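PDB 6D2Y: PbSGBP-B lipoprotein from Prevotella bryantii B14, which probably binds polysaccharide as a surface lipoprotein of the bacterium, and carries a magnesium ion in its C-terminal domain. Local coordinates for residues H296-D301 with S417-S422; S306-K311 with K413-I418; I332-P337 with I397-F402; W369-Y374 with N403-G408. One frame throughout, in Å; residues are numbered along the deposited sequence.

Contact 1 (H296-D301 with S417-S422); sequences HPRLCD and SINDFS
Leu299 meets Ser422 through a backbone hydrogen bond: Leu299 N donates to Ser422 O over 3.0 Å, with 166° at the hydrogen. The same oxygen receives the Leu299 side chain, for CG stands 3.3 Å from Ser422 O. One residue on, Cys300 points its CB at the other segment, to within 3.1 Å of Ile418 O. With SG between the backbone N and the carbonyl carbon (chi1 54°), the sulfur in the model lies 3.0 Å above the Arg298 guanidinium plane, toward its rim, though a clash of Arg298 NH2 with Asn419 OD1 makes the exact placing of that group doubtful. Arg298 contributes its aliphatic part, CG resting 3.5 Å from Ser422 CB.

Further out, Arg298 NH1 forms a salt bridge with Asp301 OD2 at 2.6 Å, which ties the guanidinium back to its own segment. On the other segment Ser417 OG accepts from Asn419 N, an ST turn at the start of the 3-10 segment 418-420.

The contact thus joins the short, weakly bonded helix 299-302 to the entrance of strand 423-428. The Leu299 side chain also touches Tyr282 of strand 279-282 and lies about 11 Å from that of Asp225, a magnesium ligand, while the Ser422 backbone is hydrogen-bonded to Gly335 at the end of strand 330-335.

Contact 2 (S306-K311 with K413-I418); sequences SDWTNK and KSFSSI
Trp308 holds CG between its backbone N and carbonyl carbon (chi1 57°), and Phe415 sets its own CG beside the backbone N, anti to the carbonyl carbon (chi1 -67°); these torsions bring the two CG atoms to the contact. The rings meet edge-to-face, the edge of Phe415 turned to the face of the indole, with 5.8 Å from the Phe415 ring centroid to that of the five-membered ring of Trp308 and 87° between the planes. Phe415 CB lies over the indole as well, toward the rim of its face, 3.6 Å from Trp308 NE1. The benzo half of the indole takes the backbone that follows: Trp308 CZ2 comes to 3.3 Å from Phe415 O, CH2 to 3.7 Å from Ser417 N, and Ser417 O stands over one face.

In the beta-sandwich these are two connecting loops, one leading from helix 299-302 into strand 311-318, the other from strand 393-398 toward strand 423-428. No hydrogen bond passes between them; the indole packs on the Phe415 side chain, the Ile418 methyl and the backbone of 415-418.

Ile418 CG2 meets the CE3-CZ3 side of the indole, 4.0 Å from Trp308 CZ3, and the same methyl reaches Ser306 N at 3.8 Å. The Ser306 hydroxyl is hydrogen-bonded to Asp304, which also forms a salt bridge with Lys311. Phe421 meets both aromatic rings, with its own ring edge-to-face with that of Phe415.

Contact 3 (I332-P337 with I397-F402); sequences IIFGSP and IPLSDF
Phe402 pushes its ring toward Ile332 and Phe334, two side chains that project from the same face of strand 330-335. This is interior packing of a beta-sandwich: strand 330-335 belongs to the antiparallel sheet with strands 279-282, 423-428 and 372-374, strand 393-398 to the sheet that also holds strand 311-318, and Leu313 of that last strand touches Ile332, Phe334 and Phe402 alike.

The bump is the CE2 corner of the Phe402 ring. Its hollow is bounded by backbone and side chain together: CE2 lies 3.1 Å from Ile332 O, 4.0 Å from Ile332 CG2 and 3.5 Å from Phe334 CD2. Seen from Phe334, the intruding corner is at the ring edge, near its plane. The two rings, with centroids 5.6 Å apart and planes at 42°, are too oblique for either a stack or an edge-to-face pair.

Two smaller projections meet other atoms of the same two residues. Ile332 and Ile397 reach toward each other tip to tip, their CD1 methyls 3.6 Å apart; for Ile332 the near-extended chi2 of 164° carries CD1 outward. Leu399 brings CD2 to 4.2 Å from Phe334 CE2, a looser and oblique touch.

What places Phe402 against the strand is the 3-10 segment 399-401, where the chain leaves strand 393-398 and turns back, Asp401 N donating to Pro398 O. The same turn puts carbonyls at the edge of the phenyl ring and in its plane: Ile397 O, and Pro398 O, which is 3.5 Å from Phe402 CD1.

Contact 4 (W369-Y374 with N403-G408); sequences WGRAIY and NLEFDG
Arg371 lays its guanidinium over the backbone of 405-406, with Phe406 N 3.4 Å from the plane and over its centre. Bends at chi2 and chi3 fold the chain back, and NE and NH2 grip Trp369 O side-on, at 3.2 Å from NE and 3.3 Å from NH2. That oxygen lies in the guanidinium plane, and both donors reach it from one face of its carbonyl. Phe363 O takes a further bond from NH2, and Gln331 OE1 one from NH1. The Glu405 carboxylate acts on the guanidinium through charge alone: its OE1 is 3.9 Å from Arg371 NH2, a long salt bridge well out of the guanidinium plane, while OE2 is hydrogen-bonded to Tyr433 OH.

In the backbone, Arg371 and Leu404 form a single antiparallel bridge, a hydrogen-bonded pair. Arg371 N donates to Leu404 O over 2.7 Å; the return bond from Leu404 N to Arg371 O is weak. Ile373 CD1 packs 4.0 Å from Leu404 CB and also touches Glu405 O and Gly408 CA of the type I turn 405-408.

Strand 372-374 is outermost in its four-stranded sheet. The backbone of Ala372 is hydrogen-bonded to that of Ile332 in the neighbouring strand 330-335, whereas Arg371, next to it, takes the loop 403-408 as its partner.

From the N terminus, the chain passes 296-301, 306-311, 332-337 and 369-374 before any of the four contacts closes. Contact 3 closes first, when 397-402 returns to 332-337. Contact 4 follows at once at 403-408, having opened within contact 3, so the two cross. Both lie inside contact 2, which closes at 413-418, and contact 1 closes last and encloses contact 3 and contact 4; it shares Ser417 and Ile418 with contact 2. Contacts 3 and 4 join the strands 330-335 and 372-374 to the chain leaving strand 393-398, while contacts 1 and 2 bind the region 298-311 to the loop before strand 423-428. A probable hydrogen bond between Lys311 O and Leu399 N links contacts 2 and 3.

Contact 1 (H296-D301 with S417-S422)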
# COMPACT_ATOMS: atom_id res chain seq x y z
N HIS A 296 -16.83 -16.31 -19.94
CA HIS A 296 -15.78 -16.34 -18.92
C HIS A 296 -14.43 -15.99 -19.54
O HIS A 296 -13.59 -16.88 -19.75
CB HIS A 296 -15.71 -17.71 -18.25
CG HIS A 296 -16.98 -18.13 -17.58
ND1 HIS A 296 -17.22 -19.42 -17.18
CD2 HIS A 296 -18.08 -17.42 -17.24
CE1 HIS A 296 -18.42 -19.50 -16.63
NE2 HIS A 296 -18.96 -18.29 -16.65
N PRO A 297 -14.17 -14.72 -19.82
CA PRO A 297 -12.91 -14.34 -20.47
C PRO A 297 -11.72 -14.49 -19.53
O PRO A 297 -11.86 -14.60 -18.31
CB PRO A 297 -13.13 -12.88 -20.85
CG PRO A 297 -14.08 -12.38 -19.80
CD PRO A 297 -14.98 -13.54 -19.46
N ARG A 298 -10.54 -14.49 -20.13
CA ARG A 298 -9.31 -14.45 -19.35
C ARG A 298 -9.22 -13.13 -18.60
O ARG A 298 -9.57 -12.07 -19.13
CB ARG A 298 -8.10 -14.64 -20.27
CG ARG A 298 -7.89 -16.07 -20.73
CD ARG A 298 -7.22 -16.16 -22.10
NE ARG A 298 -5.88 -15.56 -22.11
CZ ARG A 298 -5.53 -14.55 -22.90
NH1 ARG A 298 -6.40 -14.03 -23.75
NH2 ARG A 298 -4.29 -14.07 -22.84
N LEU A 299 -8.75 -13.19 -17.36
CA LEU A 299 -8.69 -11.98 -16.55
C LEU A 299 -7.70 -10.97 -17.13
O LEU A 299 -7.88 -9.76 -16.94
CB LEU A 299 -8.31 -12.33 -15.11
CG LEU A 299 -9.37 -13.14 -14.37
CD1 LEU A 299 -8.90 -13.48 -12.97
CD2 LEU A 299 -10.69 -12.38 -14.32
N CYS A 300 -6.68 -11.43 -17.84
CA CYS A 300 -5.72 -10.52 -18.46
C CYS A 300 -6.32 -9.75 -19.62
O CYS A 300 -5.73 -8.76 -20.07
CB CYS A 300 -4.49 -11.29 -18.92
SG CYS A 300 -4.85 -12.69 -20.01
N ASP A 301 -7.48 -10.19 -20.14
CA ASP A 301 -8.21 -9.43 -21.14
C ASP A 301 -9.24 -8.50 -20.53
O ASP A 301 -9.70 -7.57 -21.21
CB ASP A 301 -8.90 -10.38 -22.12
CG ASP A 301 -7.92 -11.12 -23.01
OD1 ASP A 301 -6.87 -10.53 -23.35
OD2 ASP A 301 -8.21 -12.27 -23.38
N SER A 417 4.50 -13.77 -18.32
CA SER A 417 3.69 -13.17 -19.37
C SER A 417 2.39 -12.67 -18.75
O SER A 417 2.01 -13.07 -17.65
CB SER A 417 3.40 -14.18 -20.49
OG SER A 417 2.33 -13.76 -21.31
N ILE A 418 1.71 -11.78 -19.47
CA ILE A 418 0.40 -11.33 -19.00
C ILE A 418 -0.61 -12.46 -19.09
O ILE A 418 -1.63 -12.42 -18.40
CB ILE A 418 -0.08 -10.10 -19.79
CG1 ILE A 418 -0.28 -10.45 -21.26
CG2 ILE A 418 0.90 -8.94 -19.63
CD1 ILE A 418 -1.59 -9.97 -21.83
N ASN A 419 -0.34 -13.49 -19.90
CA ASN A 419 -1.23 -14.63 -20.00
C ASN A 419 -1.32 -15.42 -18.70
O ASN A 419 -2.27 -16.18 -18.52
CB ASN A 419 -0.77 -15.56 -21.13
CG ASN A 419 -1.24 -15.10 -22.49
OD1 ASN A 419 -2.41 -15.27 -22.84
ND2 ASN A 419 -0.33 -14.52 -23.27
N ASP A 420 -0.36 -15.24 -17.79
CA ASP A 420 -0.39 -15.92 -16.51
C ASP A 420 -1.44 -15.35 -15.56
O ASP A 420 -1.60 -15.88 -14.45
CB ASP A 420 0.99 -15.88 -15.86
CG ASP A 420 2.07 -16.49 -16.74
OD1 ASP A 420 2.24 -16.02 -17.89
OD2 ASP A 420 2.73 -17.45 -16.30
N PHE A 421 -2.14 -14.29 -15.95
CA PHE A 421 -3.21 -13.72 -15.14
C PHE A 421 -4.56 -13.98 -15.80
O PHE A 421 -5.36 -13.06 -15.96
CB PHE A 421 -3.01 -12.22 -14.94
CG PHE A 421 -1.70 -11.85 -14.32
CD1 PHE A 421 -1.45 -12.09 -12.98
CD2 PHE A 421 -0.70 -11.27 -15.08
CE1 PHE A 421 -0.24 -11.75 -12.41
CE2 PHE A 421 0.51 -10.93 -14.52
CZ PHE A 421 0.74 -11.17 -13.19
N SER A 422 -4.82 -15.23 -16.19
CA SER A 422 -6.06 -15.59 -16.86
C SER A 422 -7.12 -16.12 -15.90
O SER A 422 -8.31 -15.80 -16.05
CB SER A 422 -5.80 -16.62 -17.95
OG SER A 422 -4.66 -16.29 -18.73

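Contact 2 (S306-K311 with K413-I418)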
# COMPACT_ATOMS: atom_id res chain seq x y z
N SER A 306 -0.10 -5.61 -18.04
CA SER A 306 1.23 -5.29 -18.53
C SER A 306 2.02 -4.54 -17.46
O SER A 306 1.46 -3.77 -16.67
CB SER A 306 1.14 -4.45 -19.81
OG SER A 306 0.48 -3.22 -19.56
N ASP A 307 3.33 -4.78 -17.44
CA ASP A 307 4.22 -4.22 -16.42
C ASP A 307 3.69 -4.54 -15.03
O ASP A 307 3.49 -3.66 -14.19
CB ASP A 307 4.41 -2.72 -16.62
CG ASP A 307 4.99 -2.37 -17.98
OD1 ASP A 307 5.85 -3.14 -18.47
OD2 ASP A 307 4.60 -1.34 -18.55
N TRP A 308 3.46 -5.83 -14.78
CA TRP A 308 2.82 -6.27 -13.54
C TRP A 308 3.69 -6.01 -12.32
O TRP A 308 3.16 -5.86 -11.21
CB TRP A 308 2.48 -7.76 -13.64
CG TRP A 308 3.66 -8.63 -13.92
CD1 TRP A 308 4.54 -9.15 -13.01
CD2 TRP A 308 4.09 -9.10 -15.20
NE1 TRP A 308 5.49 -9.91 -13.65
CE2 TRP A 308 5.24 -9.89 -14.99
CE3 TRP A 308 3.63 -8.92 -16.51
CZ2 TRP A 308 5.92 -10.51 -16.04
CZ3 TRP A 308 4.31 -9.53 -17.55
CH2 TRP A 308 5.44 -10.32 -17.31
N THR A 309 5.01 -5.95 -12.49
CA THR A 309 5.88 -5.71 -11.34
C THR A 309 5.66 -4.33 -10.73
O THR A 309 6.07 -4.11 -9.58
CB THR A 309 7.35 -5.86 -11.75
OG1 THR A 309 7.55 -5.31 -13.05
CG2 THR A 309 7.74 -7.33 -11.76
N ASN A 310 5.02 -3.42 -11.45
CA ASN A 310 4.66 -2.10 -10.93
C ASN A 310 3.17 -2.00 -10.63
O ASN A 310 2.60 -0.90 -10.65
CB ASN A 310 5.10 -1.01 -11.91
CG ASN A 310 6.60 -0.92 -12.05
OD1 ASN A 310 7.35 -1.32 -11.15
ND2 ASN A 310 7.06 -0.39 -13.18
N LYS A 311 2.52 -3.13 -10.36
CA LYS A 311 1.09 -3.15 -10.12
C LYS A 311 0.79 -4.01 -8.90
O LYS A 311 1.61 -4.81 -8.46
CB LYS A 311 0.33 -3.68 -11.35
CG LYS A 311 -0.11 -2.58 -12.30
CD LYS A 311 -0.05 -3.06 -13.75
CE LYS A 311 -0.65 -2.03 -14.69
NZ LYS A 311 -0.42 -2.39 -16.12
N LYS A 413 9.62 -20.08 -9.78
CA LYS A 413 9.13 -19.61 -11.08
C LYS A 413 8.24 -18.39 -10.85
O LYS A 413 7.25 -18.47 -10.11
CB LYS A 413 8.35 -20.71 -11.81
CG LYS A 413 8.91 -22.11 -11.66
CD LYS A 413 10.23 -22.30 -12.40
CE LYS A 413 11.05 -23.41 -11.76
NZ LYS A 413 11.99 -24.05 -12.72
N SER A 414 8.60 -17.28 -11.48
CA SER A 414 7.86 -16.03 -11.35
C SER A 414 6.83 -15.92 -12.47
O SER A 414 6.57 -16.89 -13.20
CB SER A 414 8.82 -14.84 -11.36
OG SER A 414 9.58 -14.77 -10.16
N PHE A 415 6.23 -14.75 -12.62
CA PHE A 415 5.33 -14.49 -13.74
C PHE A 415 6.15 -14.18 -14.98
O PHE A 415 7.10 -13.39 -14.93
CB PHE A 415 4.39 -13.33 -13.42
CG PHE A 415 3.41 -13.63 -12.33
CD1 PHE A 415 2.74 -14.84 -12.30
CD2 PHE A 415 3.15 -12.70 -11.33
CE1 PHE A 415 1.83 -15.13 -11.30
CE2 PHE A 415 2.23 -12.98 -10.32
CZ PHE A 415 1.58 -14.20 -10.31
N SER A 416 5.80 -14.81 -16.10
CA SER A 416 6.55 -14.65 -17.33
C SER A 416 5.82 -13.89 -18.41
O SER A 416 6.47 -13.38 -19.32
CB SER A 416 6.96 -16.03 -17.89
OG SER A 416 7.26 -16.91 -16.83
N SER A 417 4.50 -13.77 -18.32
CA SER A 417 3.69 -13.17 -19.37
C SER A 417 2.39 -12.67 -18.75
O SER A 417 2.01 -13.07 -17.65
CB SER A 417 3.40 -14.18 -20.49
OG SER A 417 2.33 -13.76 -21.31
N ILE A 418 1.71 -11.78 -19.47
CA ILE A 418 0.40 -11.33 -19.00
C ILE A 418 -0.61 -12.46 -19.09
O ILE A 418 -1.63 -12.42 -18.40
CB ILE A 418 -0.08 -10.10 -19.79
CG1 ILE A 418 -0.28 -10.45 -21.26
CG2 ILE A 418 0.90 -8.94 -19.63
CD1 ILE A 418 -1.59 -9.97 -21.83

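Contact 3 (I332-P337 with I397-F402)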
# COMPACT_ATOMS: atom_id res chain seq x y z
N ILE A 332 -3.51 -16.55 -2.74
CA ILE A 332 -4.12 -15.94 -3.91
C ILE A 332 -3.27 -16.34 -5.11
O ILE A 332 -2.15 -15.86 -5.27
CB ILE A 332 -4.22 -14.41 -3.76
CG1 ILE A 332 -4.91 -14.06 -2.44
CG2 ILE A 332 -4.97 -13.81 -4.94
CD1 ILE A 332 -4.73 -12.62 -2.02
N ILE A 333 -3.81 -17.22 -5.96
CA ILE A 333 -3.04 -17.86 -7.02
C ILE A 333 -3.60 -17.43 -8.37
O ILE A 333 -4.77 -17.71 -8.68
CB ILE A 333 -3.04 -19.39 -6.90
CG1 ILE A 333 -2.89 -19.83 -5.44
CG2 ILE A 333 -1.93 -19.99 -7.75
CD1 ILE A 333 -4.17 -20.35 -4.82
N PHE A 334 -2.77 -16.77 -9.17
CA PHE A 334 -3.08 -16.52 -10.57
C PHE A 334 -2.56 -17.68 -11.42
O PHE A 334 -1.56 -18.31 -11.09
CB PHE A 334 -2.45 -15.21 -11.05
CG PHE A 334 -3.26 -13.99 -10.71
CD1 PHE A 334 -4.39 -13.67 -11.43
CD2 PHE A 334 -2.87 -13.15 -9.67
CE1 PHE A 334 -5.13 -12.55 -11.12
CE2 PHE A 334 -3.60 -12.02 -9.37
CZ PHE A 334 -4.74 -11.72 -10.09
N GLY A 335 -3.26 -17.94 -12.52
CA GLY A 335 -2.90 -19.08 -13.36
C GLY A 335 -3.16 -18.80 -14.82
O GLY A 335 -4.06 -18.03 -15.18
N SER A 336 -2.36 -19.43 -15.66
CA SER A 336 -2.49 -19.39 -17.11
C SER A 336 -3.45 -20.47 -17.58
O SER A 336 -3.75 -21.42 -16.84
CB SER A 336 -1.12 -19.58 -17.76
OG SER A 336 -0.63 -20.90 -17.55
N PRO A 337 -3.96 -20.37 -18.81
CA PRO A 337 -4.78 -21.46 -19.34
C PRO A 337 -4.03 -22.77 -19.42
O PRO A 337 -4.67 -23.84 -19.38
CB PRO A 337 -5.18 -20.96 -20.74
CG PRO A 337 -5.06 -19.49 -20.65
CD PRO A 337 -3.90 -19.23 -19.74
N ILE A 397 -2.09 -6.07 -2.14
CA ILE A 397 -1.08 -7.12 -2.27
C ILE A 397 -0.36 -6.94 -3.59
O ILE A 397 -0.91 -7.27 -4.65
CB ILE A 397 -1.72 -8.52 -2.17
CG1 ILE A 397 -2.39 -8.69 -0.80
CG2 ILE A 397 -0.67 -9.59 -2.39
CD1 ILE A 397 -2.67 -10.12 -0.44
N PRO A 398 0.87 -6.41 -3.59
CA PRO A 398 1.57 -6.17 -4.85
C PRO A 398 1.87 -7.47 -5.58
O PRO A 398 2.23 -8.48 -4.97
CB PRO A 398 2.85 -5.46 -4.42
CG PRO A 398 3.03 -5.83 -2.99
CD PRO A 398 1.66 -5.98 -2.42
N LEU A 399 1.70 -7.44 -6.90
CA LEU A 399 1.98 -8.62 -7.71
C LEU A 399 3.42 -9.09 -7.56
O LEU A 399 3.70 -10.28 -7.80
CB LEU A 399 1.67 -8.34 -9.18
CG LEU A 399 0.20 -8.03 -9.50
CD1 LEU A 399 -0.02 -7.95 -11.00
CD2 LEU A 399 -0.71 -9.06 -8.88
N SER A 400 4.33 -8.20 -7.17
CA SER A 400 5.70 -8.60 -6.91
C SER A 400 5.82 -9.50 -5.68
O SER A 400 6.84 -10.17 -5.52
CB SER A 400 6.58 -7.36 -6.72
OG SER A 400 6.08 -6.53 -5.69
N ASP A 401 4.79 -9.54 -4.83
CA ASP A 401 4.79 -10.39 -3.64
C ASP A 401 4.15 -11.75 -3.89
O ASP A 401 3.96 -12.52 -2.94
CB ASP A 401 4.08 -9.69 -2.48
CG ASP A 401 5.02 -8.82 -1.67
OD1 ASP A 401 6.22 -9.15 -1.60
OD2 ASP A 401 4.55 -7.82 -1.08
N PHE A 402 3.81 -12.06 -5.14
CA PHE A 402 3.34 -13.40 -5.49
C PHE A 402 4.54 -14.31 -5.74
O PHE A 402 4.65 -14.93 -6.80
CB PHE A 402 2.45 -13.35 -6.74
CG PHE A 402 1.07 -12.82 -6.49
CD1 PHE A 402 0.87 -11.52 -6.06
CD2 PHE A 402 -0.04 -13.62 -6.70
CE1 PHE A 402 -0.40 -11.03 -5.84
CE2 PHE A 402 -1.32 -13.14 -6.48
CZ PHE A 402 -1.50 -11.84 -6.05

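Contact 4 (W369-Y374 with N403-G408)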
# COMPACT_ATOMS: atom_id res chain seq x y z
N TRP A 369 5.72 -22.52 -8.50
CA TRP A 369 4.85 -21.47 -9.02
C TRP A 369 4.51 -20.46 -7.93
O TRP A 369 4.09 -20.83 -6.83
CB TRP A 369 3.56 -22.07 -9.59
CG TRP A 369 2.67 -21.04 -10.20
CD1 TRP A 369 1.42 -20.69 -9.78
CD2 TRP A 369 2.96 -20.22 -11.33
NE1 TRP A 369 0.91 -19.70 -10.59
CE2 TRP A 369 1.84 -19.39 -11.55
CE3 TRP A 369 4.06 -20.10 -12.19
CZ2 TRP A 369 1.78 -18.46 -12.58
CZ3 TRP A 369 4.00 -19.18 -13.21
CH2 TRP A 369 2.88 -18.37 -13.40
N GLY A 370 4.66 -19.18 -8.26
CA GLY A 370 4.51 -18.13 -7.26
C GLY A 370 3.06 -17.74 -7.03
O GLY A 370 2.27 -17.61 -7.97
N ARG A 371 2.72 -17.55 -5.76
CA ARG A 371 1.41 -17.03 -5.39
C ARG A 371 1.56 -16.24 -4.10
O ARG A 371 2.48 -16.47 -3.31
CB ARG A 371 0.38 -18.16 -5.22
CG ARG A 371 0.28 -18.75 -3.82
CD ARG A 371 1.47 -19.65 -3.50
NE ARG A 371 1.77 -20.58 -4.59
CZ ARG A 371 1.16 -21.76 -4.75
NH1 ARG A 371 0.21 -22.14 -3.91
NH2 ARG A 371 1.50 -22.54 -5.77
N ALA A 372 0.66 -15.27 -3.91
CA ALA A 372 0.67 -14.46 -2.71
C ALA A 372 -0.04 -15.19 -1.58
O ALA A 372 -1.06 -15.86 -1.79
CB ALA A 372 0.01 -13.11 -2.96
N ILE A 373 0.50 -15.06 -0.37
CA ILE A 373 -0.07 -15.68 0.82
C ILE A 373 -0.28 -14.59 1.86
O ILE A 373 0.68 -14.06 2.43
CB ILE A 373 0.82 -16.81 1.37
CG1 ILE A 373 1.33 -17.68 0.22
CG2 ILE A 373 0.05 -17.64 2.37
CD1 ILE A 373 1.90 -19.02 0.66
N TYR A 374 -1.55 -14.25 2.10
CA TYR A 374 -1.93 -13.17 3.01
C TYR A 374 -2.39 -13.77 4.33
O TYR A 374 -3.26 -14.64 4.36
CB TYR A 374 -3.03 -12.32 2.39
CG TYR A 374 -3.51 -11.16 3.25
CD1 TYR A 374 -2.63 -10.21 3.73
CD2 TYR A 374 -4.86 -11.02 3.56
CE1 TYR A 374 -3.08 -9.15 4.51
CE2 TYR A 374 -5.31 -9.97 4.33
CZ TYR A 374 -4.42 -9.04 4.80
OH TYR A 374 -4.88 -8.00 5.57
N ASN A 403 5.44 -14.40 -4.76
CA ASN A 403 6.71 -15.11 -4.92
C ASN A 403 6.88 -16.21 -3.87
O ASN A 403 8.00 -16.55 -3.50
CB ASN A 403 7.88 -14.14 -4.86
CG ASN A 403 7.85 -13.24 -3.64
OD1 ASN A 403 8.08 -13.69 -2.52
ND2 ASN A 403 7.55 -11.97 -3.85
N LEU A 404 5.77 -16.76 -3.39
CA LEU A 404 5.80 -17.90 -2.48
C LEU A 404 5.13 -19.09 -3.15
O LEU A 404 4.49 -18.96 -4.20
CB LEU A 404 5.13 -17.57 -1.14
CG LEU A 404 5.92 -16.73 -0.14
CD1 LEU A 404 5.93 -15.26 -0.52
CD2 LEU A 404 5.39 -16.92 1.27
N GLU A 405 5.28 -20.26 -2.54
CA GLU A 405 4.70 -21.48 -3.06
C GLU A 405 3.87 -22.15 -1.96
O GLU A 405 3.99 -21.81 -0.78
CB GLU A 405 5.81 -22.42 -3.61
CG GLU A 405 5.43 -23.86 -3.83
CD GLU A 405 5.09 -24.14 -5.29
OE1 GLU A 405 5.30 -23.25 -6.13
OE2 GLU A 405 4.61 -25.25 -5.61
N PHE A 406 3.13 -23.15 -2.32
CA PHE A 406 2.13 -23.72 -1.50
C PHE A 406 2.58 -24.08 -0.14
O PHE A 406 1.80 -24.15 0.76
CB PHE A 406 1.68 -24.95 -2.24
CG PHE A 406 0.55 -25.67 -1.64
CD1 PHE A 406 -0.69 -25.14 -1.63
CD2 PHE A 406 0.72 -26.90 -1.17
CE1 PHE A 406 -1.72 -25.83 -1.12
CE2 PHE A 406 -0.31 -27.60 -0.65
CZ PHE A 406 -1.53 -27.07 -0.62
N ASP A 407 3.81 -24.45 0.01
CA ASP A 407 4.37 -24.79 1.31
C ASP A 407 4.89 -23.58 2.08
O ASP A 407 5.25 -23.72 3.25
CB ASP A 407 5.49 -25.82 1.17
CG ASP A 407 6.60 -25.35 0.24
OD1 ASP A 407 6.46 -24.27 -0.36
OD2 ASP A 407 7.62 -26.07 0.12
N GLY A 408 4.94 -22.40 1.45
CA GLY A 408 5.42 -21.20 2.10
C GLY A 408 6.84 -20.83 1.75
O GLY A 408 7.26 -19.71 2.08